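Beta-galactosidase (Bacillus circulans subsp. alkalophilus, PDB 3TTY) hydrolyses terminal beta-galactosidic bonds, probably at the galactose-binding pocket of its TIM-barrel domain, and assembles from three chains. Local coordinates at residues M402-R408 and N422-E426; N508-I512 and T573-F577; H524-I528 and S540-G544; L546-I550 and Y583-S587. All coordinates share one frame. Residues are numbered along the deposited sequence.

Contact 1. Residues M402-R408 and N422-E426; sequences MYDWENR and NYVNE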
# COMPACT_ATOMS: atom_id res chain seq x y z
N MET A 402 -27.14 -0.24 20.75
CA MET A 402 -27.51 -0.92 19.53
C MET A 402 -26.35 -0.98 18.57
O MET A 402 -25.55 -0.04 18.48
CB MET A 402 -28.67 -0.19 18.85
CG MET A 402 -30.02 -0.36 19.51
SD MET A 402 -31.26 0.68 18.73
CE MET A 402 -32.75 -0.01 19.43
N TYR A 403 -26.27 -2.09 17.85
CA TYR A 403 -25.27 -2.32 16.84
C TYR A 403 -25.98 -3.11 15.75
O TYR A 403 -26.82 -3.97 16.04
CB TYR A 403 -24.09 -3.12 17.42
CG TYR A 403 -23.18 -3.68 16.34
CD1 TYR A 403 -22.30 -2.85 15.65
CD2 TYR A 403 -23.23 -5.02 16.00
CE1 TYR A 403 -21.49 -3.35 14.65
CE2 TYR A 403 -22.41 -5.53 14.99
CZ TYR A 403 -21.55 -4.68 14.33
OH TYR A 403 -20.74 -5.17 13.33
N ASP A 404 -25.66 -2.85 14.49
CA ASP A 404 -26.33 -3.55 13.39
C ASP A 404 -25.38 -3.74 12.23
O ASP A 404 -24.73 -2.79 11.81
CB ASP A 404 -27.55 -2.76 12.91
CG ASP A 404 -28.33 -3.50 11.84
OD1 ASP A 404 -28.19 -3.16 10.66
OD2 ASP A 404 -29.07 -4.43 12.18
N TRP A 405 -25.33 -4.95 11.68
CA TRP A 405 -24.38 -5.24 10.59
C TRP A 405 -24.74 -4.57 9.27
O TRP A 405 -23.84 -4.20 8.50
CB TRP A 405 -24.19 -6.76 10.38
CG TRP A 405 -23.07 -7.35 11.16
CD1 TRP A 405 -21.78 -7.52 10.75
CD2 TRP A 405 -23.13 -7.87 12.50
NE1 TRP A 405 -21.03 -8.12 11.75
CE2 TRP A 405 -21.84 -8.34 12.83
CE3 TRP A 405 -24.16 -7.99 13.45
CZ2 TRP A 405 -21.55 -8.91 14.08
CZ3 TRP A 405 -23.87 -8.57 14.68
CH2 TRP A 405 -22.57 -9.02 14.99
N GLU A 406 -26.04 -4.43 8.99
CA GLU A 406 -26.49 -3.87 7.71
C GLU A 406 -26.24 -2.38 7.72
O GLU A 406 -25.78 -1.80 6.73
CB GLU A 406 -27.96 -4.18 7.44
CG GLU A 406 -28.23 -5.67 7.18
CD GLU A 406 -29.67 -5.98 6.80
OE1 GLU A 406 -30.59 -5.32 7.32
OE2 GLU A 406 -29.89 -6.90 5.97
N ASN A 407 -26.52 -1.75 8.85
CA ASN A 407 -26.13 -0.36 9.05
C ASN A 407 -24.62 -0.19 8.85
O ASN A 407 -24.18 0.75 8.19
CB ASN A 407 -26.52 0.08 10.46
CG ASN A 407 -26.17 1.52 10.74
OD1 ASN A 407 -26.43 2.39 9.92
ND2 ASN A 407 -25.59 1.78 11.92
N ARG A 408 -23.83 -1.10 9.42
CA ARG A 408 -22.38 -1.07 9.27
C ARG A 408 -21.94 -1.14 7.81
O ARG A 408 -21.14 -0.32 7.36
CB ARG A 408 -21.74 -2.21 10.06
CG ARG A 408 -20.23 -2.28 9.89
CD ARG A 408 -19.57 -3.21 10.91
NE ARG A 408 -18.11 -3.20 10.82
CZ ARG A 408 -17.30 -3.93 11.59
NH1 ARG A 408 -17.82 -4.73 12.52
NH2 ARG A 408 -15.99 -3.87 11.44
N ASN A 422 -15.69 5.99 11.65
CA ASN A 422 -15.59 4.56 11.86
C ASN A 422 -16.73 4.13 12.77
O ASN A 422 -16.77 4.52 13.95
CB ASN A 422 -14.22 4.22 12.48
CG ASN A 422 -14.05 2.74 12.75
OD1 ASN A 422 -14.84 2.14 13.48
ND2 ASN A 422 -13.00 2.16 12.18
N TYR A 423 -17.66 3.37 12.22
CA TYR A 423 -18.89 3.00 12.93
C TYR A 423 -18.61 2.34 14.27
O TYR A 423 -19.11 2.80 15.31
CB TYR A 423 -19.75 2.07 12.07
CG TYR A 423 -21.03 1.57 12.71
CD1 TYR A 423 -21.91 2.44 13.35
CD2 TYR A 423 -21.39 0.23 12.62
CE1 TYR A 423 -23.10 1.98 13.91
CE2 TYR A 423 -22.57 -0.24 13.16
CZ TYR A 423 -23.42 0.64 13.81
OH TYR A 423 -24.58 0.16 14.37
N VAL A 424 -17.83 1.27 14.25
CA VAL A 424 -17.54 0.54 15.47
C VAL A 424 -16.84 1.42 16.51
O VAL A 424 -17.17 1.35 17.70
CB VAL A 424 -16.73 -0.76 15.20
CG1 VAL A 424 -16.28 -1.39 16.49
CG2 VAL A 424 -17.58 -1.75 14.39
N ASN A 425 -15.92 2.27 16.06
CA ASN A 425 -15.25 3.19 16.99
C ASN A 425 -16.26 4.06 17.74
O ASN A 425 -16.17 4.23 18.96
CB ASN A 425 -14.20 4.07 16.29
CG ASN A 425 -12.88 3.34 16.02
OD1 ASN A 425 -12.00 3.86 15.33
ND2 ASN A 425 -12.74 2.13 16.57
N GLU A 426 -17.22 4.63 17.00
CA GLU A 426 -18.27 5.45 17.61
C GLU A 426 -19.12 4.64 18.57
O GLU A 426 -19.39 5.09 19.67
CB GLU A 426 -19.14 6.11 16.54
CG GLU A 426 -18.37 7.01 15.60
CD GLU A 426 -17.68 8.16 16.33
OE1 GLU A 426 -18.36 8.93 17.04
OE2 GLU A 426 -16.44 8.28 16.18
O HOH W 1 -25.60 1.70 16.24

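Contact 2. Residues N508-I512 and T573-F577; sequences NVMGI and TRNKF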
# COMPACT_ATOMS: atom_id res chain seq x y z
N ASN A 508 -39.32 13.46 14.26
CA ASN A 508 -40.30 13.80 15.28
C ASN A 508 -39.83 13.46 16.68
O ASN A 508 -39.96 14.27 17.60
CB ASN A 508 -41.63 13.10 15.01
CG ASN A 508 -42.34 13.65 13.80
OD1 ASN A 508 -42.27 14.86 13.52
ND2 ASN A 508 -43.02 12.77 13.06
N VAL A 509 -39.28 12.26 16.85
CA VAL A 509 -38.92 11.83 18.18
C VAL A 509 -37.69 12.59 18.68
O VAL A 509 -37.57 12.86 19.87
CB VAL A 509 -38.70 10.31 18.27
CG1 VAL A 509 -37.45 9.88 17.49
CG2 VAL A 509 -38.60 9.90 19.72
N MET A 510 -36.80 12.98 17.76
CA MET A 510 -35.60 13.71 18.15
C MET A 510 -35.86 15.20 18.32
O MET A 510 -35.15 15.87 19.06
CB MET A 510 -34.46 13.46 17.15
CG MET A 510 -34.03 12.00 17.04
SD MET A 510 -33.81 11.14 18.62
CE MET A 510 -32.57 12.18 19.39
N GLY A 511 -36.86 15.73 17.62
CA GLY A 511 -37.28 17.12 17.77
C GLY A 511 -36.31 18.11 17.19
O GLY A 511 -36.28 19.29 17.59
N ILE A 512 -35.49 17.66 16.25
CA ILE A 512 -34.54 18.55 15.58
C ILE A 512 -34.50 18.23 14.10
O ILE A 512 -34.81 17.11 13.69
CB ILE A 512 -33.10 18.41 16.12
CG1 ILE A 512 -32.56 16.99 15.86
CG2 ILE A 512 -33.03 18.74 17.60
CD1 ILE A 512 -31.71 16.87 14.61
N THR A 573 -29.03 18.28 22.25
CA THR A 573 -30.43 18.62 22.44
C THR A 573 -31.16 17.55 23.25
O THR A 573 -30.76 16.38 23.25
CB THR A 573 -31.16 18.85 21.10
OG1 THR A 573 -31.28 17.61 20.39
CG2 THR A 573 -30.38 19.87 20.23
N ARG A 574 -32.22 17.97 23.95
CA ARG A 574 -33.08 17.06 24.70
C ARG A 574 -34.54 17.32 24.30
O ARG A 574 -35.04 18.43 24.49
CB ARG A 574 -32.92 17.27 26.21
CG ARG A 574 -33.83 16.40 27.08
CD ARG A 574 -33.71 16.76 28.55
NE ARG A 574 -34.40 15.81 29.42
CZ ARG A 574 -35.66 15.95 29.84
NH1 ARG A 574 -36.37 17.01 29.47
NH2 ARG A 574 -36.21 15.04 30.64
N ASN A 575 -35.20 16.30 23.76
CA ASN A 575 -36.61 16.40 23.42
C ASN A 575 -37.50 15.60 24.34
O ASN A 575 -37.32 14.39 24.47
CB ASN A 575 -36.89 15.92 21.98
CG ASN A 575 -38.27 16.39 21.47
OD1 ASN A 575 -38.64 17.55 21.65
ND2 ASN A 575 -39.04 15.50 20.87
N LYS A 576 -38.48 16.25 24.96
CA LYS A 576 -39.48 15.53 25.75
C LYS A 576 -40.55 14.95 24.83
O LYS A 576 -41.11 15.66 24.00
CB LYS A 576 -40.13 16.43 26.80
CG LYS A 576 -40.98 15.67 27.81
CD LYS A 576 -40.10 14.79 28.71
CE LYS A 576 -40.91 14.16 29.83
NZ LYS A 576 -40.09 13.28 30.72
N PHE A 577 -40.85 13.67 24.99
CA PHE A 577 -41.69 12.97 24.04
C PHE A 577 -42.49 11.94 24.82
O PHE A 577 -41.98 10.89 25.18
CB PHE A 577 -40.80 12.31 22.96
CG PHE A 577 -41.56 11.74 21.79
CD1 PHE A 577 -41.85 12.52 20.68
CD2 PHE A 577 -41.96 10.41 21.77
CE1 PHE A 577 -42.55 12.00 19.59
CE2 PHE A 577 -42.66 9.88 20.69
CZ PHE A 577 -42.94 10.69 19.59
O HOH W 2 -33.05 15.95 20.99

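Contact 3. Residues H524-I528 and S540-G544; sequences HQNEI and SYSCG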
# COMPACT_ATOMS: atom_id res chain seq x y z
N HIS A 524 -8.46 18.67 13.15
CA HIS A 524 -9.35 19.78 13.43
C HIS A 524 -10.44 19.30 14.39
O HIS A 524 -10.92 18.17 14.29
CB HIS A 524 -9.99 20.33 12.16
CG HIS A 524 -9.05 21.14 11.32
ND1 HIS A 524 -8.09 20.57 10.52
CD2 HIS A 524 -8.94 22.48 11.16
CE1 HIS A 524 -7.42 21.53 9.90
NE2 HIS A 524 -7.92 22.69 10.27
N GLN A 525 -10.81 20.17 15.31
CA GLN A 525 -11.84 19.87 16.28
C GLN A 525 -12.73 21.08 16.43
O GLN A 525 -12.43 22.15 15.91
CB GLN A 525 -11.21 19.50 17.62
CG GLN A 525 -10.29 18.30 17.55
CD GLN A 525 -9.67 17.94 18.90
OE1 GLN A 525 -9.04 16.89 19.03
NE2 GLN A 525 -9.85 18.80 19.89
N ASN A 526 -13.84 20.90 17.14
CA ASN A 526 -14.71 22.00 17.53
C ASN A 526 -14.94 21.88 19.03
O ASN A 526 -14.29 21.09 19.72
CB ASN A 526 -16.05 21.96 16.77
CG ASN A 526 -16.72 23.34 16.67
OD1 ASN A 526 -17.15 23.91 17.68
ND2 ASN A 526 -16.82 23.86 15.45
N GLU A 527 -15.90 22.64 19.54
CA GLU A 527 -16.06 22.80 20.97
C GLU A 527 -17.54 22.65 21.32
O GLU A 527 -18.40 23.26 20.67
CB GLU A 527 -15.53 24.18 21.38
CG GLU A 527 -15.60 24.54 22.86
CD GLU A 527 -15.16 25.99 23.12
OE1 GLU A 527 -15.24 26.46 24.29
OE2 GLU A 527 -14.75 26.67 22.15
N ILE A 528 -17.82 21.81 22.30
CA ILE A 528 -19.15 21.66 22.86
C ILE A 528 -19.23 22.59 24.07
O ILE A 528 -18.50 22.42 25.05
CB ILE A 528 -19.43 20.21 23.27
CG1 ILE A 528 -19.49 19.32 22.03
CG2 ILE A 528 -20.74 20.10 24.02
CD1 ILE A 528 -19.50 17.86 22.35
N SER A 540 -16.77 23.73 28.72
CA SER A 540 -16.48 23.33 27.35
C SER A 540 -15.89 21.94 27.24
O SER A 540 -15.16 21.50 28.14
CB SER A 540 -15.51 24.33 26.70
OG SER A 540 -16.12 25.59 26.53
N TYR A 541 -16.20 21.25 26.14
CA TYR A 541 -15.54 19.98 25.81
C TYR A 541 -15.15 20.01 24.34
O TYR A 541 -15.60 20.87 23.59
CB TYR A 541 -16.45 18.79 26.09
CG TYR A 541 -16.96 18.71 27.50
CD1 TYR A 541 -16.31 17.93 28.46
CD2 TYR A 541 -18.09 19.42 27.90
CE1 TYR A 541 -16.78 17.86 29.76
CE2 TYR A 541 -18.57 19.35 29.19
CZ TYR A 541 -17.90 18.58 30.12
OH TYR A 541 -18.38 18.53 31.41
N SER A 542 -14.31 19.08 23.91
CA SER A 542 -13.96 19.03 22.49
C SER A 542 -14.82 18.02 21.76
O SER A 542 -15.34 17.07 22.37
CB SER A 542 -12.48 18.72 22.30
OG SER A 542 -12.14 17.54 22.99
N CYS A 543 -15.01 18.23 20.46
CA CYS A 543 -15.69 17.24 19.63
C CYS A 543 -15.04 17.25 18.26
O CYS A 543 -14.31 18.17 17.94
CB CYS A 543 -17.18 17.53 19.53
SG CYS A 543 -17.57 19.04 18.61
N GLY A 544 -15.32 16.23 17.46
CA GLY A 544 -14.62 16.10 16.19
C GLY A 544 -15.23 15.16 15.16
O GLY A 544 -16.35 14.68 15.31

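Contact 4. Residues L546-I550 and Y583-S587; sequences LCDVI and YYVAS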
# COMPACT_ATOMS: atom_id res chain seq x y z
N LEU A 546 -17.17 14.58 12.67
CA LEU A 546 -18.27 15.19 11.92
C LEU A 546 -19.08 16.14 12.79
O LEU A 546 -19.26 15.89 13.97
CB LEU A 546 -19.18 14.12 11.31
CG LEU A 546 -18.63 13.35 10.10
CD1 LEU A 546 -19.12 11.90 10.09
CD2 LEU A 546 -18.98 14.05 8.79
N CYS A 547 -19.57 17.21 12.20
CA CYS A 547 -20.42 18.16 12.91
C CYS A 547 -21.73 18.33 12.16
O CYS A 547 -21.75 18.86 11.05
CB CYS A 547 -19.73 19.51 13.07
SG CYS A 547 -18.27 19.52 14.17
N ASP A 548 -22.82 17.87 12.77
CA ASP A 548 -24.14 18.12 12.22
C ASP A 548 -24.57 19.56 12.51
O ASP A 548 -24.47 20.01 13.64
CB ASP A 548 -25.15 17.16 12.84
CG ASP A 548 -25.85 16.30 11.81
OD1 ASP A 548 -25.71 16.60 10.60
OD2 ASP A 548 -26.56 15.35 12.21
N VAL A 549 -25.05 20.28 11.50
CA VAL A 549 -25.60 21.62 11.73
C VAL A 549 -27.10 21.49 11.83
O VAL A 549 -27.75 21.18 10.83
CB VAL A 549 -25.23 22.58 10.60
CG1 VAL A 549 -25.84 23.97 10.83
CG2 VAL A 549 -23.72 22.67 10.47
N ILE A 550 -27.67 21.67 13.02
CA ILE A 550 -29.08 21.30 13.22
C ILE A 550 -29.97 22.44 13.71
O ILE A 550 -29.48 23.49 14.12
CB ILE A 550 -29.21 20.14 14.21
CG1 ILE A 550 -28.90 20.60 15.63
CG2 ILE A 550 -28.26 19.01 13.81
CD1 ILE A 550 -29.04 19.51 16.66
N TYR A 583 -32.17 12.39 23.21
CA TYR A 583 -30.99 13.24 23.17
C TYR A 583 -30.27 13.07 21.84
O TYR A 583 -29.93 11.96 21.44
CB TYR A 583 -30.04 12.87 24.32
CG TYR A 583 -30.57 13.19 25.70
CD1 TYR A 583 -30.28 14.40 26.31
CD2 TYR A 583 -31.36 12.28 26.40
CE1 TYR A 583 -30.75 14.71 27.57
CE2 TYR A 583 -31.84 12.58 27.65
CZ TYR A 583 -31.53 13.80 28.24
OH TYR A 583 -32.00 14.10 29.49
N TYR A 584 -30.03 14.18 21.15
CA TYR A 584 -29.31 14.15 19.90
C TYR A 584 -27.92 14.74 20.10
O TYR A 584 -27.79 15.87 20.57
CB TYR A 584 -30.06 14.95 18.85
CG TYR A 584 -29.60 14.72 17.43
CD1 TYR A 584 -30.20 13.75 16.63
CD2 TYR A 584 -28.59 15.49 16.87
CE1 TYR A 584 -29.79 13.55 15.33
CE2 TYR A 584 -28.17 15.29 15.55
CZ TYR A 584 -28.78 14.32 14.79
OH TYR A 584 -28.40 14.10 13.49
N VAL A 585 -26.89 13.98 19.75
CA VAL A 585 -25.51 14.43 19.91
C VAL A 585 -24.94 14.72 18.54
O VAL A 585 -24.60 13.78 17.80
CB VAL A 585 -24.64 13.36 20.62
CG1 VAL A 585 -23.25 13.91 20.90
CG2 VAL A 585 -25.30 12.91 21.92
N ALA A 586 -24.82 16.00 18.19
CA ALA A 586 -24.55 16.40 16.80
C ALA A 586 -23.11 16.26 16.34
O ALA A 586 -22.79 16.57 15.20
CB ALA A 586 -25.05 17.83 16.54
N SER A 587 -22.23 15.80 17.23
CA SER A 587 -20.84 15.59 16.85
C SER A 587 -20.29 14.39 17.61
O SER A 587 -21.00 13.78 18.41
CB SER A 587 -20.01 16.84 17.15
OG SER A 587 -18.75 16.78 16.52

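Contact 1. Residues M402-R408 and N422-E426
The side chain of Tyr423, from the start of helix 423-435, reaches across the turn that leads into the helix starting at Trp405 and packs against Asn407, Arg408 and Tyr403. Its hydroxyl accepts a hydrogen bond from the backbone amide of Asp404 (Asp404 N to Tyr423 OH, 3.2 Å) and donates to water 1 (2.6 Å from Tyr423 OH), which in turn donates to Met402 O at 2.8 Å. A tyrosine suits this place because its ring fills the space while its hydroxyl serves the backbone where strand gives way to helix. The Tyr403 and Tyr423 rings meet rim to rim, CE1 of Tyr403 lying 3.6 Å from CE2 of Tyr423. Val424 CG2 sits over one face of the Arg408 guanidinium, 3.5 Å from Arg408 NH1; that nitrogen donates to Tyr403 OH (3.1 Å), and Arg408 NE forms a salt bridge with Glu412. Both helices start with an N-cap: Asp404 OD1 accepts from Asn407 N (2.8 Å), and Asn422 OD1 from Asn425 N (2.8 Å), so short polar side chains satisfy amides of the first turns. The trimerisation domain packs here against the barrel domain: Tyr403 and Trp405 touch Leu293 and Val424 touches Phe286 of helix 284-296, while Met402, ending strand 399-402, lies between strands 441-444 and 455-458.

Contact 2. Residues N508-I512 and T573-F577
The short helix 507-510 lies alongside residues 573-577 of strand 570-577, and the chain leaves it at Gly511, whose phi is +71°. The CA atoms of Gly511 and Asn575 are 5.7 Å apart, and glycine fits on two counts: it adopts positive phi easily, and a CB here would clash with Asn575 CG. Thr573, Asn575 and Phe577 alternate with Arg574 and Lys576, so the first three point toward the helix end. Asn575 ND2 donates to Val509 O (3.2 Å), its amide suited to a carbonyl near the helix end that also accepts from Ser582 OG. The helix covers part of the large mixed sheet of the trimerisation domain, Met510 touching Ser582 of strand 580-585 and Phe482 and Thr484 of strand 481-485. The flat Phe577 ring offers its face to branched Val509, whose CG2 makes a CH-pi contact 4.0 Å from the centroid. Water 2 donates to Met510 O (2.9 Å) and accepts from Thr573 OG1 (2.5 Å), while Ile512 CG2 packs 3.5 Å from Thr573 OG1.

Contact 3. Residues H524-I528 and S540-G544
Two pairs of backbone hydrogen bonds join these antiparallel strands. Asn526 and Cys543 exchange one set (Asn526 N to Cys543 O, 2.9 Å; Cys543 N to Asn526 O, 3.0 Å), and Ile528 and Tyr541 the other (Ile528 N to Tyr541 O, 2.7 Å; Tyr541 N to Ile528 O, 2.8 Å). Between them Glu527 and Ser542 form a non-hydrogen-bonded pair. Glu527 is long enough to reach past this partner to Ser540, whose OG donates to Glu527 OE1 at 2.6 Å; polar residues suit this more open face. The opposite face carries Asn526, Ile528, Tyr541 and Cys543. There Ile528 CD1 packs 3.7 Å from Cys543 CB, and Asn526 CB lies 3.8 Å from Cys543 SG, the small thiol fitting a crowded interior. Asn526 turns its amide toward the chain after strand 556-561, bonding Gly562 and Ala563. The strands form a beta hairpin within the mixed sheet: strand 525-530 adjoins 556-561, strand 540-544 adjoins 587-589, and helix 591-604 covers Ile528 and Tyr541 through Phe593 and Asp592.

Contact 4. Residues L546-I550 and Y583-S587
Three hydrogen bonds join the segments, each of a different type. Asp548 N donates to Ala586 O (2.8 Å) between backbones; Ser587 OG donates to Leu546 O (2.7 Å); and Tyr584 OH donates to Asp548 OD2 (2.6 Å), which lies at the edge of the tyrosine ring, near its plane. The last bond gives a buried carboxylate a proton donor, and tyrosine has the length to deliver it from the neighbouring segment. Ser587 works at shorter range, its hydroxyl close enough to its own backbone to meet the carbonyl of Leu546. A weaker CA-H...O contact runs from Ser587 CA to the same Leu546 O, 3.3 Å away. Strand 546-552 pairs antiparallel with strand 512-519, and this two-stranded unit meets the mixed sheet of the trimerisation domain where strand 580-585 ends and the chain passes through Ala586 to strand 587-589. Apolar contacts fill the space beside the polar ones. Ile550 CD1 packs against Tyr584 CD2 (4.1 Å) and Ala586 CB (4.3 Å), and the small Ala586 lets Asp548 approach, with CB of Asp548 and CB of Ala586 3.8 Å apart. Tyr561 touches both Cys547 and Ala586.

In the fold
All four contacts lie in the trimerisation domain, yet no other subunit touches their segments, so they belong to the single-subunit fold and not to the trimer interface. Contact 1 comes first along the chain, starting at strand 399-402 of the mixed sheet; its centre is about 17 Å from that of contact 4 and about 23 Å from those of contacts 2 and 3. The other three gather toward that sheet's other strands. Contact 3, a hairpin, is nested within the loop closed by contact 2, whereas contacts 2 and 4 alternate along the chain and meet across neighbouring strands 570-577 and 580-585. Contacts 3 and 4, centres about 12 Å apart, touch where Cys543 packs against Ser587.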